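PDB 3ISL: (S)-ureidoglycine--glyoxylate transaminase from Bacillus subtilis, which catalyses the pyridoxal-phosphate-dependent transamination between (S)-ureidoglycine and glyoxylate, giving oxalurate and glycine in the breakdown of purines. Local coordinates for residues A[77-82]-A[99-104]; A[51-56]-A[64-69]; A[130-135]-A[163-168]; A[153-158]-A[187-192]. One frame throughout, in Å; residues are numbered along the deposited sequence.

Contact 1: residues A[77-82]-A[99-104]; sequences AVLASV and YLLTEI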
loop_
_atom_site.group_PDB
_atom_site.type_symbol
_atom_site.label_atom_id
_atom_site.label_comp_id
_atom_site.label_asym_id
_atom_site.label_seq_id
_atom_site.Cartn_x
_atom_site.Cartn_y
_atom_site.Cartn_z
ATOM N N ALA A 77 5.708 -10.680 1.609
ATOM C CA ALA A 77 6.491 -10.716 0.360
ATOM C C ALA A 77 7.843 -11.413 0.609
ATOM O O ALA A 77 8.254 -12.262 -0.184
ATOM C CB ALA A 77 6.690 -9.325 -0.237
ATOM N N VAL A 78 8.528 -11.075 1.712
ATOM C CA VAL A 78 9.774 -11.761 2.011
ATOM C C VAL A 78 9.467 -13.260 2.197
ATOM O O VAL A 78 10.062 -14.090 1.510
ATOM C CB VAL A 78 10.526 -11.172 3.209
ATOM C CG1 VAL A 78 11.744 -12.071 3.566
ATOM C CG2 VAL A 78 11.009 -9.713 2.920
ATOM N N LEU A 79 8.525 -13.625 3.073
ATOM C CA LEU A 79 8.317 -15.063 3.336
ATOM C C LEU A 79 7.810 -15.831 2.092
ATOM O O LEU A 79 8.235 -16.965 1.850
ATOM C CB LEU A 79 7.384 -15.257 4.514
ATOM C CG LEU A 79 7.974 -14.829 5.865
ATOM C CD1 LEU A 79 6.892 -14.820 6.866
ATOM C CD2 LEU A 79 9.105 -15.818 6.241
ATOM N N ALA A 80 6.918 -15.229 1.328
ATOM C CA ALA A 80 6.460 -15.790 0.049
ATOM C C ALA A 80 7.632 -16.098 -0.893
ATOM O O ALA A 80 7.638 -17.115 -1.584
ATOM C CB ALA A 80 5.465 -14.826 -0.653
ATOM N N SER A 81 8.621 -15.226 -0.916
ATOM C CA SER A 81 9.634 -15.330 -1.957
ATOM C C SER A 81 10.675 -16.403 -1.591
ATOM O O SER A 81 11.332 -16.929 -2.444
ATOM C CB SER A 81 10.274 -13.964 -2.197
ATOM O OG SER A 81 11.094 -13.622 -1.069
ATOM N N VAL A 82 10.725 -16.779 -0.320
ATOM C CA VAL A 82 11.755 -17.658 0.200
ATOM C C VAL A 82 11.219 -19.059 0.642
ATOM O O VAL A 82 11.992 -19.939 0.964
ATOM C CB VAL A 82 12.481 -16.825 1.285
ATOM C CG1 VAL A 82 12.325 -17.329 2.636
ATOM C CG2 VAL A 82 13.852 -16.316 0.794
ATOM N N TYR A 99 2.548 -15.410 15.836
ATOM C CA TYR A 99 1.454 -16.135 15.162
ATOM C C TYR A 99 1.102 -15.624 13.769
ATOM O O TYR A 99 0.653 -16.402 12.924
ATOM C CB TYR A 99 0.209 -16.121 16.033
ATOM C CG TYR A 99 0.471 -16.877 17.323
ATOM C CD1 TYR A 99 0.744 -18.240 17.300
ATOM C CD2 TYR A 99 0.428 -16.231 18.553
ATOM C CE1 TYR A 99 0.997 -18.946 18.472
ATOM C CE2 TYR A 99 0.672 -16.938 19.731
ATOM C CZ TYR A 99 0.969 -18.292 19.684
ATOM O OH TYR A 99 1.228 -18.993 20.853
ATOM N N LEU A 100 1.308 -14.336 13.504
ATOM C CA LEU A 100 1.162 -13.913 12.136
ATOM C C LEU A 100 2.246 -14.533 11.240
ATOM O O LEU A 100 1.984 -14.918 10.115
ATOM C CB LEU A 100 1.279 -12.382 12.064
ATOM C CG LEU A 100 1.219 -11.598 10.770
ATOM C CD1 LEU A 100 -0.137 -11.752 10.070
ATOM C CD2 LEU A 100 1.559 -10.057 11.135
ATOM N N LEU A 101 3.482 -14.607 11.731
ATOM C CA LEU A 101 4.519 -15.243 10.943
ATOM C C LEU A 101 4.121 -16.694 10.638
ATOM O O LEU A 101 4.368 -17.160 9.533
ATOM C CB LEU A 101 5.856 -15.265 11.705
ATOM C CG LEU A 101 6.527 -13.927 12.007
ATOM C CD1 LEU A 101 7.862 -14.262 12.689
ATOM C CD2 LEU A 101 6.708 -13.050 10.750
ATOM N N THR A 102 3.531 -17.412 11.618
ATOM C CA THR A 102 3.226 -18.817 11.375
ATOM C C THR A 102 2.076 -18.952 10.359
ATOM O O THR A 102 2.094 -19.820 9.470
ATOM C CB THR A 102 2.985 -19.683 12.669
ATOM O OG1 THR A 102 1.688 -19.439 13.215
ATOM C CG2 THR A 102 4.027 -19.448 13.732
ATOM N N GLU A 103 1.090 -18.080 10.484
ATOM C CA GLU A 103 0.005 -17.991 9.495
ATOM C C GLU A 103 0.489 -17.867 8.051
ATOM O O GLU A 103 0.092 -18.632 7.177
ATOM C CB GLU A 103 -0.810 -16.757 9.823
ATOM C CG GLU A 103 -1.886 -16.982 10.762
ATOM C CD GLU A 103 -3.042 -17.506 10.017
ATOM O OE1 GLU A 103 -3.108 -17.099 8.830
ATOM O OE2 GLU A 103 -3.831 -18.317 10.570
ATOM N N ILE A 104 1.326 -16.863 7.823
ATOM C CA ILE A 104 1.902 -16.587 6.517
ATOM C C ILE A 104 2.708 -17.788 6.003
ATOM O O ILE A 104 2.501 -18.255 4.867
ATOM C CB ILE A 104 2.774 -15.291 6.577
ATOM C CG1 ILE A 104 1.880 -14.047 6.710
ATOM C CG2 ILE A 104 3.568 -15.169 5.325
ATOM C CD1 ILE A 104 2.542 -12.851 7.363
#
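Leu79 and Ile104 are the main meeting point of two helices, 71-82 and 96-107, which follow each other around strand 88-93 in the large domain of the fold-type I aminotransferases. The close part of the contact is small and wholly hydrocarbon. Ile104 has CG2 anti to its backbone N while CG1 lies beside that N (chi1 -72°), and it is this gamma methyl that is presented to the leucine. CD1 of Leu79 lies 3.7 Å from CG2 of Ile104, and the two side chains cross at about a right angle. Branched residues suit such a place because their methyl groups fill the space between two helices without bringing in a polar atom. Ile75, one turn earlier on the leucine's helix, also touches Ile104 and Leu101. The looser part begins at Leu101, which also packs on Ile91 of the sheet. The partly exposed side of helix 96-107 carries Leu100 and Glu103; both touch Asn247 of the second subunit, and Glu103 also forms a salt bridge with Arg107. Leu101 meets Leu79 through a single methyl, CD2 resting 4.3 Å from Leu79 CD1.

Contact 2: residues A[51-56]-A[64-69]; sequences EMLREL and AYPIDG
Helix 51-56 runs across strand 64-68 rather than along it, and Leu53 and Ala64 have the nearest CA atoms, 5.9 Å apart. The two axes come within 7.1 Å and their directions differ by 103°. Where the CA atoms are nearest the strand has a small residue, Ala64. Its CB points at the helix, 3.9 Å from Leu53 CB, and also meets CG of Arg54 at 4.1 Å. Leu53 then reaches on along the strand, with CD1 3.7 Å from Tyr65 N and 4.1 Å from Pro66 CD. Tyr65 and Ile67 make the backbone bonds to strand 206-211; Pro66 falls between them, and its missing N-H costs that pairing nothing. Tyr65 turns from the helix, stacks its ring on Trp258 and bonds through OH to Tyr211. Arg54, extended from CG to NE, gives only methylene to the contact; its NE and NH2 bond to the carbonyls of Asn61 and Arg62, and NH1 forms a salt bridge to Glu51 OE1 (3.1 Å) whose hydrogen bond is weak. The cohesion between helix and strand is thus apolar, while the guanidinium, bonded to Glu51 and to the carbonyls of Asn61 and Arg62, ties the helix to the connection before the strand.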
loop_
_atom_site.group_PDB
_atom_site.type_symbol
_atom_site.label_atom_id
_atom_site.label_comp_id
_atom_site.label_asym_id
_atom_site.label_seq_id
_atom_site.Cartn_x
_atom_site.Cartn_y
_atom_site.Cartn_z
ATOM N N GLU A 51 19.818 4.029 -0.388
ATOM C CA GLU A 51 21.003 4.314 0.416
ATOM C C GLU A 51 20.657 4.598 1.880
ATOM O O GLU A 51 21.389 4.269 2.773
ATOM C CB GLU A 51 21.802 5.530 -0.123
ATOM C CG GLU A 51 22.585 5.272 -1.460
ATOM C CD GLU A 51 23.902 4.378 -1.316
ATOM O OE1 GLU A 51 24.112 3.563 -0.315
ATOM O OE2 GLU A 51 24.752 4.512 -2.256
ATOM N N MET A 52 19.605 5.351 2.114
ATOM C CA MET A 52 19.264 5.746 3.476
ATOM C C MET A 52 18.753 4.532 4.246
ATOM O O MET A 52 18.991 4.395 5.461
ATOM C CB MET A 52 18.206 6.890 3.470
ATOM C CG MET A 52 18.860 8.270 3.205
ATOM S SD MET A 52 17.712 9.684 3.480
ATOM C CE MET A 52 16.336 9.310 2.419
ATOM N N LEU A 53 18.026 3.656 3.542
ATOM C CA LEU A 53 17.540 2.411 4.179
ATOM C C LEU A 53 18.724 1.500 4.547
ATOM O O LEU A 53 18.702 0.866 5.584
ATOM C CB LEU A 53 16.534 1.624 3.321
ATOM C CG LEU A 53 15.214 2.389 3.103
ATOM C CD1 LEU A 53 14.298 1.521 2.229
ATOM C CD2 LEU A 53 14.530 2.722 4.436
ATOM N N ARG A 54 19.785 1.502 3.739
ATOM C CA ARG A 54 21.017 0.759 4.141
ATOM C C ARG A 54 21.512 1.231 5.502
ATOM O O ARG A 54 21.788 0.403 6.377
ATOM C CB ARG A 54 22.106 0.870 3.069
ATOM C CG ARG A 54 21.670 0.309 1.687
ATOM C CD ARG A 54 22.825 0.277 0.638
ATOM N NE ARG A 54 22.254 -0.332 -0.539
ATOM C CZ ARG A 54 21.854 0.341 -1.611
ATOM N NH1 ARG A 54 22.032 1.644 -1.693
ATOM N NH2 ARG A 54 21.269 -0.284 -2.611
ATOM N N GLU A 55 21.536 2.554 5.726
ATOM C CA GLU A 55 22.006 3.120 6.991
ATOM C C GLU A 55 21.067 2.837 8.143
ATOM O O GLU A 55 21.541 2.504 9.229
ATOM C CB GLU A 55 22.208 4.660 6.938
ATOM C CG GLU A 55 23.350 5.093 6.134
ATOM C CD GLU A 55 23.548 6.599 6.249
ATOM O OE1 GLU A 55 23.543 7.205 5.172
ATOM O OE2 GLU A 55 23.666 7.174 7.391
ATOM N N LEU A 56 19.761 2.946 7.881
ATOM C CA LEU A 56 18.743 2.792 8.871
ATOM C C LEU A 56 18.860 1.390 9.398
ATOM O O LEU A 56 18.771 1.221 10.569
ATOM C CB LEU A 56 17.358 2.901 8.232
ATOM C CG LEU A 56 16.100 3.207 9.044
ATOM C CD1 LEU A 56 14.835 2.476 8.571
ATOM C CD2 LEU A 56 16.207 3.280 10.490
ATOM N N ALA A 64 17.793 -3.028 -0.317
ATOM C CA ALA A 64 17.069 -2.299 0.720
ATOM C C ALA A 64 16.156 -1.284 0.038
ATOM O O ALA A 64 16.636 -0.367 -0.574
ATOM C CB ALA A 64 18.033 -1.616 1.680
ATOM N N TYR A 65 14.853 -1.481 0.148
ATOM C CA TYR A 65 13.869 -0.763 -0.676
ATOM C C TYR A 65 12.535 -1.049 -0.101
ATOM O O TYR A 65 12.373 -2.059 0.565
ATOM C CB TYR A 65 13.965 -1.159 -2.174
ATOM C CG TYR A 65 13.743 -2.651 -2.504
ATOM C CD1 TYR A 65 14.828 -3.529 -2.660
ATOM C CD2 TYR A 65 12.466 -3.161 -2.662
ATOM C CE1 TYR A 65 14.629 -4.906 -2.991
ATOM C CE2 TYR A 65 12.252 -4.521 -2.970
ATOM C CZ TYR A 65 13.333 -5.368 -3.118
ATOM O OH TYR A 65 13.076 -6.676 -3.426
ATOM N N PRO A 66 11.562 -0.144 -0.283
ATOM C CA PRO A 66 10.259 -0.424 0.321
ATOM C C PRO A 66 9.333 -1.266 -0.593
ATOM O O PRO A 66 9.466 -1.249 -1.781
ATOM C CB PRO A 66 9.632 0.974 0.483
ATOM C CG PRO A 66 10.272 1.781 -0.525
ATOM C CD PRO A 66 11.640 1.212 -0.840
ATOM N N ILE A 67 8.394 -1.973 -0.015
ATOM C CA ILE A 67 7.342 -2.533 -0.843
ATOM C C ILE A 67 6.044 -1.789 -0.453
ATOM O O ILE A 67 5.920 -1.219 0.660
ATOM C CB ILE A 67 7.196 -4.127 -0.728
ATOM C CG1 ILE A 67 6.646 -4.517 0.609
ATOM C CG2 ILE A 67 8.471 -4.954 -1.011
ATOM C CD1 ILE A 67 5.153 -4.963 0.461
ATOM N N ASP A 68 5.059 -1.824 -1.342
ATOM C CA ASP A 68 3.926 -0.931 -1.197
ATOM C C ASP A 68 2.914 -1.819 -0.522
ATOM O O ASP A 68 2.419 -2.770 -1.111
ATOM C CB ASP A 68 3.470 -0.449 -2.588
ATOM C CG ASP A 68 4.443 0.533 -3.229
ATOM O OD1 ASP A 68 4.207 0.956 -4.389
ATOM O OD2 ASP A 68 5.477 0.842 -2.568
ATOM N N GLY A 69 2.632 -1.587 0.741
ATOM C CA GLY A 69 1.733 -2.491 1.438
ATOM C C GLY A 69 2.010 -2.114 2.845
ATOM O O GLY A 69 3.043 -1.468 3.117
#

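Contact 3: residues A[130-135]-A[163-168]; sequences REIKKV and RTEDAL
Glu165, next to Thr164 at the end of helix 156-164, is the single residue of its segment that meets Ile132 and Lys133 in the last turns of helix 125-135. The apolar share belongs to Ile132. Its CG2 lies 3.8 Å from CG and 3.9 Å from CB of Glu165, so the methylenes of the acid serve as a hydrophobic surface. The same isoleucine packs on Leu90 and Val140 of the sheet; a branched apolar side chain suits the buried face between helix and sheet.

The polar share is less direct. Glu165 bends at chi2 (-68°), which brings its carboxylate alongside Lys133, where OE2 is 3.5 Å from the lysine CG. The lysine bends away at chi3, and its NZ ends 7.1 Å from OE2 of Glu165, too far for an ion pair. True salt bridges lie within or beyond the segments: Lys134 NZ meets Glu131 OE1 at 2.9 Å, on the syn side of the carboxylate, and Asp166 pairs with Arg214.

The backbone supplies the third element. Asp166 leaves the helix with positive phi (59°) in a Schellman motif, leading the chain into Ala167 and strand 168-172; strand 139-143, helix 156-164 and strand 168-172 form a beta-alpha-beta crossover. Glu165 stands just before this turn, its CB directed at helix 125-135. Its carboxylate near the lysine side chain probably gains only a modest electrostatic benefit, and the contact between the segments rests mainly on van der Waals packing at a partly solvent-exposed margin.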
loop_
_atom_site.group_PDB
_atom_site.type_symbol
_atom_site.label_atom_id
_atom_site.label_comp_id
_atom_site.label_asym_id
_atom_site.label_seq_id
_atom_site.Cartn_x
_atom_site.Cartn_y
_atom_site.Cartn_z
ATOM N N ARG A 130 19.429 -24.611 20.097
ATOM C CA ARG A 130 19.234 -26.080 20.128
ATOM C C ARG A 130 18.145 -26.606 19.113
ATOM O O ARG A 130 18.362 -27.651 18.447
ATOM C CB ARG A 130 18.946 -26.511 21.555
ATOM C CG ARG A 130 18.770 -27.972 21.782
ATOM C CD ARG A 130 20.068 -28.552 22.336
ATOM N NE ARG A 130 19.786 -29.741 23.117
ATOM C CZ ARG A 130 20.247 -30.948 22.835
ATOM N NH1 ARG A 130 21.064 -31.140 21.790
ATOM N NH2 ARG A 130 19.907 -31.938 23.638
ATOM N N GLU A 131 17.017 -25.895 18.979
ATOM C CA GLU A 131 15.994 -26.275 17.978
ATOM C C GLU A 131 16.443 -26.072 16.580
ATOM O O GLU A 131 16.067 -26.855 15.706
ATOM C CB GLU A 131 14.668 -25.541 18.162
ATOM C CG GLU A 131 14.062 -25.946 19.476
ATOM C CD GLU A 131 13.534 -27.380 19.468
ATOM O OE1 GLU A 131 12.891 -27.786 18.490
ATOM O OE2 GLU A 131 13.723 -28.067 20.481
ATOM N N ILE A 132 17.199 -25.015 16.342
ATOM C CA ILE A 132 17.819 -24.804 15.065
ATOM C C ILE A 132 18.656 -26.034 14.700
ATOM O O ILE A 132 18.489 -26.576 13.611
ATOM C CB ILE A 132 18.627 -23.474 14.983
ATOM C CG1 ILE A 132 17.675 -22.238 15.193
ATOM C CG2 ILE A 132 19.371 -23.370 13.602
ATOM C CD1 ILE A 132 18.442 -20.909 15.264
ATOM N N LYS A 133 19.507 -26.505 15.625
ATOM C CA LYS A 133 20.424 -27.583 15.303
ATOM C C LYS A 133 19.666 -28.884 15.046
ATOM O O LYS A 133 20.026 -29.685 14.214
ATOM C CB LYS A 133 21.522 -27.751 16.362
ATOM C CG LYS A 133 22.658 -26.683 16.295
ATOM C CD LYS A 133 23.510 -26.651 17.619
ATOM C CE LYS A 133 22.560 -26.277 18.910
ATOM N NZ LYS A 133 23.069 -26.147 20.423
ATOM N N LYS A 134 18.579 -29.049 15.761
ATOM C CA LYS A 134 17.767 -30.197 15.704
ATOM C C LYS A 134 16.878 -30.208 14.448
ATOM O O LYS A 134 16.771 -31.222 13.778
ATOM C CB LYS A 134 16.905 -30.197 16.948
ATOM C CG LYS A 134 15.963 -31.355 17.060
ATOM C CD LYS A 134 15.120 -31.198 18.287
ATOM C CE LYS A 134 13.724 -31.687 18.000
ATOM N NZ LYS A 134 12.849 -30.712 18.735
ATOM N N VAL A 135 16.216 -29.099 14.148
ATOM C CA VAL A 135 15.253 -29.103 13.067
ATOM C C VAL A 135 15.951 -28.884 11.708
ATOM O O VAL A 135 15.482 -29.377 10.658
ATOM C CB VAL A 135 14.132 -28.043 13.333
ATOM C CG1 VAL A 135 13.205 -27.879 12.133
ATOM C CG2 VAL A 135 13.333 -28.468 14.596
ATOM N N ARG A 163 23.431 -18.588 10.573
ATOM C CA ARG A 163 24.520 -18.538 9.595
ATOM C C ARG A 163 25.361 -19.862 9.551
ATOM O O ARG A 163 25.624 -20.417 8.492
ATOM C CB ARG A 163 25.426 -17.301 9.895
ATOM C CG ARG A 163 26.429 -16.919 8.766
ATOM C CD ARG A 163 25.711 -16.518 7.429
ATOM N NE ARG A 163 24.671 -15.475 7.603
ATOM C CZ ARG A 163 24.846 -14.146 7.446
ATOM N NH1 ARG A 163 26.023 -13.623 7.100
ATOM N NH2 ARG A 163 23.834 -13.319 7.621
ATOM N N THR A 164 25.797 -20.343 10.702
ATOM C CA THR A 164 26.533 -21.615 10.744
ATOM C C THR A 164 25.707 -22.832 10.316
ATOM O O THR A 164 26.227 -23.704 9.646
ATOM C CB THR A 164 27.291 -21.880 12.099
ATOM O OG1 THR A 164 26.432 -22.518 13.033
ATOM C CG2 THR A 164 27.819 -20.638 12.720
ATOM N N GLU A 165 24.423 -22.870 10.665
ATOM C CA GLU A 165 23.533 -23.948 10.245
ATOM C C GLU A 165 22.929 -23.729 8.859
ATOM O O GLU A 165 22.108 -24.543 8.405
ATOM C CB GLU A 165 22.412 -24.195 11.263
ATOM C CG GLU A 165 22.919 -24.508 12.677
ATOM C CD GLU A 165 23.627 -25.864 12.767
ATOM O OE1 GLU A 165 23.196 -26.850 12.136
ATOM O OE2 GLU A 165 24.637 -25.922 13.460
ATOM N N ASP A 166 23.301 -22.620 8.214
ATOM C CA ASP A 166 22.849 -22.325 6.856
ATOM C C ASP A 166 21.326 -22.260 6.810
ATOM O O ASP A 166 20.699 -22.747 5.887
ATOM C CB ASP A 166 23.477 -23.319 5.841
ATOM C CG ASP A 166 23.413 -22.812 4.357
ATOM O OD1 ASP A 166 23.335 -21.569 4.083
ATOM O OD2 ASP A 166 23.453 -23.716 3.477
ATOM N N ALA A 167 20.726 -21.636 7.825
ATOM C CA ALA A 167 19.323 -21.167 7.770
ATOM C C ALA A 167 19.242 -19.648 7.454
ATOM O O ALA A 167 20.145 -18.875 7.842
ATOM C CB ALA A 167 18.595 -21.470 9.127
ATOM N N LEU A 168 18.134 -19.220 6.818
ATOM C CA LEU A 168 17.873 -17.810 6.629
ATOM C C LEU A 168 17.186 -17.214 7.831
ATOM O O LEU A 168 16.146 -17.709 8.254
ATOM C CB LEU A 168 17.032 -17.564 5.364
ATOM C CG LEU A 168 17.572 -18.329 4.152
ATOM C CD1 LEU A 168 16.483 -18.266 3.078
ATOM C CD2 LEU A 168 18.913 -17.643 3.682
#

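Contact 4: residues A[153-158]-A[187-192]; sequences HPLKAI and WKIDAA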
loop_
_atom_site.group_PDB
_atom_site.type_symbol
_atom_site.label_atom_id
_atom_site.label_comp_id
_atom_site.label_asym_id
_atom_site.label_seq_id
_atom_site.Cartn_x
_atom_site.Cartn_y
_atom_site.Cartn_z
ATOM N N HIS A 153 13.353 -9.086 22.089
ATOM C CA HIS A 153 14.164 -10.348 22.089
ATOM C C HIS A 153 15.605 -10.148 21.571
ATOM O O HIS A 153 15.764 -9.537 20.506
ATOM C CB HIS A 153 13.483 -11.382 21.192
ATOM C CG HIS A 153 13.772 -12.778 21.603
ATOM N ND1 HIS A 153 12.807 -13.618 22.118
ATOM C CD2 HIS A 153 14.941 -13.446 21.692
ATOM C CE1 HIS A 153 13.361 -14.761 22.464
ATOM N NE2 HIS A 153 14.658 -14.678 22.225
ATOM N N PRO A 154 16.656 -10.636 22.316
ATOM C CA PRO A 154 18.025 -10.652 21.810
ATOM C C PRO A 154 18.110 -11.465 20.512
ATOM O O PRO A 154 17.540 -12.604 20.412
ATOM C CB PRO A 154 18.819 -11.355 22.954
ATOM C CG PRO A 154 18.053 -10.943 24.159
ATOM C CD PRO A 154 16.625 -11.059 23.738
ATOM N N LEU A 155 18.763 -10.890 19.510
ATOM C CA LEU A 155 18.862 -11.556 18.206
ATOM C C LEU A 155 20.249 -12.082 17.758
ATOM O O LEU A 155 20.305 -12.871 16.845
ATOM C CB LEU A 155 18.293 -10.651 17.089
ATOM C CG LEU A 155 16.852 -10.159 17.276
ATOM C CD1 LEU A 155 16.525 -9.254 16.105
ATOM C CD2 LEU A 155 15.784 -11.293 17.487
ATOM N N LYS A 156 21.338 -11.574 18.313
ATOM C CA LYS A 156 22.664 -11.829 17.757
ATOM C C LYS A 156 23.023 -13.338 17.840
ATOM O O LYS A 156 23.530 -13.928 16.867
ATOM C CB LYS A 156 23.760 -10.995 18.495
ATOM C CG LYS A 156 25.266 -11.125 18.013
ATOM C CD LYS A 156 26.121 -9.959 18.710
ATOM C CE LYS A 156 27.658 -9.971 18.459
ATOM N NZ LYS A 156 27.825 -10.273 17.026
ATOM N N ALA A 157 22.821 -13.924 19.012
ATOM C CA ALA A 157 23.244 -15.340 19.204
ATOM C C ALA A 157 22.436 -16.239 18.220
ATOM O O ALA A 157 22.965 -17.202 17.608
ATOM C CB ALA A 157 23.098 -15.760 20.707
ATOM N N ILE A 158 21.199 -15.841 17.993
ATOM C CA ILE A 158 20.314 -16.604 17.114
ATOM C C ILE A 158 20.757 -16.481 15.640
ATOM O O ILE A 158 20.899 -17.466 14.958
ATOM C CB ILE A 158 18.837 -16.171 17.319
ATOM C CG1 ILE A 158 18.383 -16.680 18.683
ATOM C CG2 ILE A 158 17.912 -16.777 16.142
ATOM C CD1 ILE A 158 17.105 -15.989 19.208
ATOM N N TRP A 187 24.182 -8.705 13.452
ATOM C CA TRP A 187 23.427 -9.776 14.086
ATOM C C TRP A 187 23.174 -10.925 13.124
ATOM O O TRP A 187 22.429 -11.843 13.442
ATOM C CB TRP A 187 22.120 -9.219 14.659
ATOM C CG TRP A 187 22.328 -8.233 15.755
ATOM C CD1 TRP A 187 23.484 -7.982 16.450
ATOM C CD2 TRP A 187 21.330 -7.374 16.321
ATOM N NE1 TRP A 187 23.263 -7.038 17.400
ATOM C CE2 TRP A 187 21.951 -6.646 17.355
ATOM C CE3 TRP A 187 19.981 -7.151 16.042
ATOM C CZ2 TRP A 187 21.268 -5.649 18.121
ATOM C CZ3 TRP A 187 19.285 -6.179 16.812
ATOM C CH2 TRP A 187 19.946 -5.459 17.857
ATOM N N LYS A 188 23.766 -10.840 11.921
ATOM C CA LYS A 188 23.694 -11.875 10.926
ATOM C C LYS A 188 22.223 -12.140 10.605
ATOM O O LYS A 188 21.779 -13.287 10.511
ATOM C CB LYS A 188 24.371 -13.183 11.407
ATOM C CG LYS A 188 25.858 -13.066 11.863
ATOM C CD LYS A 188 26.806 -12.502 10.837
ATOM C CE LYS A 188 28.234 -13.062 11.002
ATOM N NZ LYS A 188 28.673 -12.899 12.399
ATOM N N ILE A 189 21.478 -11.066 10.469
ATOM C CA ILE A 189 20.119 -11.138 9.938
ATOM C C ILE A 189 20.195 -11.165 8.419
ATOM O O ILE A 189 20.874 -10.310 7.773
ATOM C CB ILE A 189 19.275 -9.924 10.442
ATOM C CG1 ILE A 189 19.176 -9.953 11.971
ATOM C CG2 ILE A 189 17.903 -9.813 9.696
ATOM C CD1 ILE A 189 18.408 -8.660 12.590
ATOM N N ASP A 190 19.514 -12.151 7.849
ATOM C CA ASP A 190 19.478 -12.316 6.404
ATOM C C ASP A 190 18.417 -11.470 5.697
ATOM O O ASP A 190 18.632 -11.011 4.569
ATOM C CB ASP A 190 19.317 -13.806 6.058
ATOM C CG ASP A 190 20.433 -14.664 6.615
ATOM O OD1 ASP A 190 21.573 -14.499 6.112
ATOM O OD2 ASP A 190 20.158 -15.508 7.531
ATOM N N ALA A 191 17.254 -11.311 6.320
ATOM C CA ALA A 191 16.260 -10.405 5.850
ATOM C C ALA A 191 15.580 -9.755 7.020
ATOM O O ALA A 191 15.315 -10.430 8.074
ATOM C CB ALA A 191 15.203 -11.138 4.909
ATOM N N ALA A 192 15.301 -8.437 6.885
ATOM C CA ALA A 192 14.615 -7.678 7.950
ATOM C C ALA A 192 13.518 -6.877 7.275
ATOM O O ALA A 192 13.713 -6.364 6.208
ATOM C CB ALA A 192 15.559 -6.717 8.685
#
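Only 4.3 Å separates the CA atoms of Lys156 and Trp187, where the start of helix 156-164 comes close against the loop before strand 191-193. Trp187 has the largest share of the contact, its indole spanning the first residue of the helix and the one before it. On the pyrrole side, Lys156 CB lies 3.7 Å from Trp187 CD1, and the lysine chain passes the ring at about a right angle. A trans first torsion (chi1 -179°) carries its methylenes on past the indole, CG being 3.9 Å and CD 4.0 Å from Trp187 CD1. On the benzo side, Leu155 CB and CD1 are each 4.0 Å from Trp187 CE3. A large flat ring suits this place because it can cover aliphatic carbons of both residues at once. The contact thus joins the helix of a beta-alpha-beta crossover, between strands 139-143 and 168-172 of the seven-stranded sheet, to the loop that leads into the next strand, 191-193. Beyond the tryptophan, positive phi at Lys188 (58°) turns the chain, and Ile189 comes back to the cluster, its CD1 4.0 Å from CD1 of Leu155; Phe169 and Val171 pack beside these two. The polar end of Lys156 lies past the ring, bending at chi4 to form a salt bridge with Glu160. Lys188 is only distantly and weakly paired with that same Glu160, the NZ atoms of Lys156 and Lys188 being 5.4 Å apart.

In the fold
Along the chain contact 2 comes first, then contact 1, while contacts 3 and 4 interlock, their segments alternating and both using helix 156-164. All four belong to the large domain built on one seven-stranded sheet: contact 2 lies at the edge strand 63-68, and the others involve its helices and connections. Contacts 3 and 4 have centres 13 Å apart and are joined by a salt bridge, Arg163 NH2 to Asp190 OD1, at 3.0 Å. Contact 1 touches both, through Val82 on Leu168 and Val78 on Ala191. Contact 2, its centre 18 Å from that of contact 4, touches none of them. Contacts 1 and 2 also reach the second subunit, connecting this framework to the dimer.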